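LupI (Flavobacterium sp. YS-80-122, PDB 6IY4) probably inhibits metalloendopeptidases, as a small, probably periplasmic beta-barrel-type inhibitor of the Inh family. Local coordinates at residues 2-7 and 26-31. Sequence-based numbering, arbitrary orientation.
Sequences SPAQVA and LKKDRT. Unlike the reference sequence in segment 26-31: Leu-26 (reference Ser).
Lys-28, in the type I beta turn Lys-27 to Arg-30, reaches across Ala-7 to Ala-4 on the short N-terminal helix 3-6 of the Inh-family antiparallel beta-barrel. The turn follows strand 22-26, and the helix runs into strand 8-14, the neighbour of that strand in the sheet. From CB the lysine sends CG beside its own backbone N, anti to the carbonyl carbon (chi1 -78°), and there CG meets Ala-7 CB at 3.8 Å. The chain bends at chi3 (74°), which brings CE to 3.7 Å from Ala-4 CB; NZ ends at the same methyl, also 3.7 Å away, an apolar neighbour for the ammonium group. The lysine therefore lies over two alanines without a hydrogen bond to the helix.

On the other flank Arg-30 lies alongside Pro-3, the two side chains pointing the same way, with Pro-3 CG 3.8 Å from Arg-30 CD. Its guanidinium passes on to strand 49-53, where NH1 bonds to Trp-50 O. Trp-50 also touches the side chains of Pro-3, Val-6 and Leu-26, so it borders both segments. Deeper in, Val-6 CG1 meets Leu-26 CD2 at 4.3 Å, a loose apolar touch. Where the backbones come closest, the Ala-7 methyl points at the turn, and its CB sits 3.3 Å from Leu-26 O.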
loop_
_atom_site.group_PDB
_atom_site.type_symbol
_atom_site.label_atom_id
_atom_site.label_comp_id
_atom_site.label_asym_id
_atom_site.label_seq_id
_atom_site.Cartn_x
_atom_site.Cartn_y
_atom_site.Cartn_z
ATOM N N SER A 2 10.359 11.202 2.964
ATOM C CA SER A 2 10.682 11.223 1.520
ATOM C C SER A 2 10.334 9.864 0.919
ATOM O O SER A 2 10.283 8.823 1.605
ATOM C CB SER A 2 12.127 11.525 1.277
ATOM O OG SER A 2 12.921 10.438 1.779
ATOM N N PRO A 3 10.169 9.760 -0.404
ATOM C CA PRO A 3 10.084 8.433 -1.009
ATOM C C PRO A 3 11.207 7.483 -0.579
ATOM O O PRO A 3 10.957 6.293 -0.362
ATOM C CB PRO A 3 10.147 8.742 -2.506
ATOM C CG PRO A 3 9.469 10.101 -2.602
ATOM C CD PRO A 3 9.910 10.855 -1.359
ATOM N N ALA A 4 12.448 7.962 -0.483
ATOM C CA ALA A 4 13.567 7.054 -0.140
ATOM C C ALA A 4 13.327 6.434 1.245
ATOM O O ALA A 4 13.796 5.299 1.504
ATOM C CB ALA A 4 14.875 7.812 -0.199
ATOM N N GLN A 5 12.623 7.133 2.136
ATOM C CA GLN A 5 12.382 6.653 3.517
ATOM C C GLN A 5 11.188 5.693 3.593
ATOM O O GLN A 5 10.964 5.049 4.689
ATOM C CB GLN A 5 12.272 7.867 4.442
ATOM C CG GLN A 5 13.635 8.479 4.706
ATOM C CD GLN A 5 14.479 7.503 5.494
ATOM O OE1 GLN A 5 14.079 7.052 6.561
ATOM N NE2 GLN A 5 15.548 7.029 4.884
ATOM N N VAL A 6 10.412 5.588 2.504
ATOM C CA VAL A 6 9.211 4.707 2.466
ATOM C C VAL A 6 9.490 3.547 1.518
ATOM O O VAL A 6 8.845 2.525 1.669
ATOM C CB VAL A 6 7.987 5.529 2.003
ATOM C CG1 VAL A 6 6.721 4.697 1.841
ATOM C CG2 VAL A 6 7.725 6.707 2.906
ATOM N N ALA A 7 10.482 3.632 0.649
ATOM C CA ALA A 7 10.710 2.593 -0.381
ATOM C C ALA A 7 11.278 1.339 0.267
ATOM O O ALA A 7 11.950 1.393 1.300
ATOM C CB ALA A 7 11.631 3.073 -1.464
ATOM N N LEU A 26 8.130 -1.443 -3.002
ATOM C CA LEU A 26 7.892 -0.022 -3.332
ATOM C C LEU A 26 9.232 0.513 -3.802
ATOM O O LEU A 26 10.149 0.608 -3.003
ATOM C CB LEU A 26 7.328 0.754 -2.150
ATOM C CG LEU A 26 5.814 0.727 -2.008
ATOM C CD1 LEU A 26 5.288 -0.692 -1.722
ATOM C CD2 LEU A 26 5.390 1.692 -0.912
ATOM N N LYS A 27 9.329 0.677 -5.113
ATOM C CA LYS A 27 10.577 1.124 -5.765
ATOM C C LYS A 27 10.805 2.614 -5.464
ATOM O O LYS A 27 9.850 3.385 -5.364
ATOM C CB LYS A 27 10.487 0.756 -7.243
ATOM C CG LYS A 27 10.366 -0.732 -7.507
ATOM C CD LYS A 27 10.890 -1.157 -8.848
ATOM C CE LYS A 27 9.809 -1.517 -9.835
ATOM N NZ LYS A 27 10.406 -2.149 -11.037
ATOM N N LYS A 28 12.057 3.018 -5.383
ATOM C CA LYS A 28 12.459 4.420 -5.065
ATOM C C LYS A 28 11.878 5.443 -6.048
ATOM O O LYS A 28 11.671 6.593 -5.613
ATOM C CB LYS A 28 13.982 4.487 -5.017
ATOM C CG LYS A 28 14.533 3.935 -3.713
ATOM C CD LYS A 28 15.982 4.286 -3.434
ATOM C CE LYS A 28 16.157 5.724 -3.016
ATOM N NZ LYS A 28 17.348 5.894 -2.151
ATOM N N ASP A 29 11.534 5.016 -7.252
ATOM C CA ASP A 29 10.957 5.884 -8.320
ATOM C C ASP A 29 9.417 5.911 -8.244
ATOM O O ASP A 29 8.754 6.354 -9.201
ATOM C CB ASP A 29 11.459 5.441 -9.691
ATOM C CG ASP A 29 10.835 4.157 -10.189
ATOM O OD1 ASP A 29 10.117 3.490 -9.406
ATOM O OD2 ASP A 29 11.021 3.855 -11.369
ATOM N N ARG A 30 8.864 5.444 -7.130
ATOM C CA ARG A 30 7.427 5.521 -6.778
ATOM C C ARG A 30 6.590 4.593 -7.674
ATOM O O ARG A 30 5.410 4.835 -7.812
ATOM C CB ARG A 30 7.006 7.001 -6.732
ATOM C CG ARG A 30 7.650 7.755 -5.576
ATOM C CD ARG A 30 6.976 9.059 -5.244
ATOM N NE ARG A 30 6.947 9.889 -6.438
ATOM C CZ ARG A 30 5.876 10.093 -7.224
ATOM N NH1 ARG A 30 4.698 9.548 -6.948
ATOM N NH2 ARG A 30 5.983 10.842 -8.310
ATOM N N THR A 31 7.143 3.492 -8.150
ATOM C CA THR A 31 6.416 2.373 -8.747
ATOM C C THR A 31 6.513 1.176 -7.824
ATOM O O THR A 31 7.017 1.295 -6.701
ATOM C CB THR A 31 6.947 2.055 -10.143
ATOM O OG1 THR A 31 8.313 1.662 -10.047
ATOM C CG2 THR A 31 6.845 3.282 -11.001
#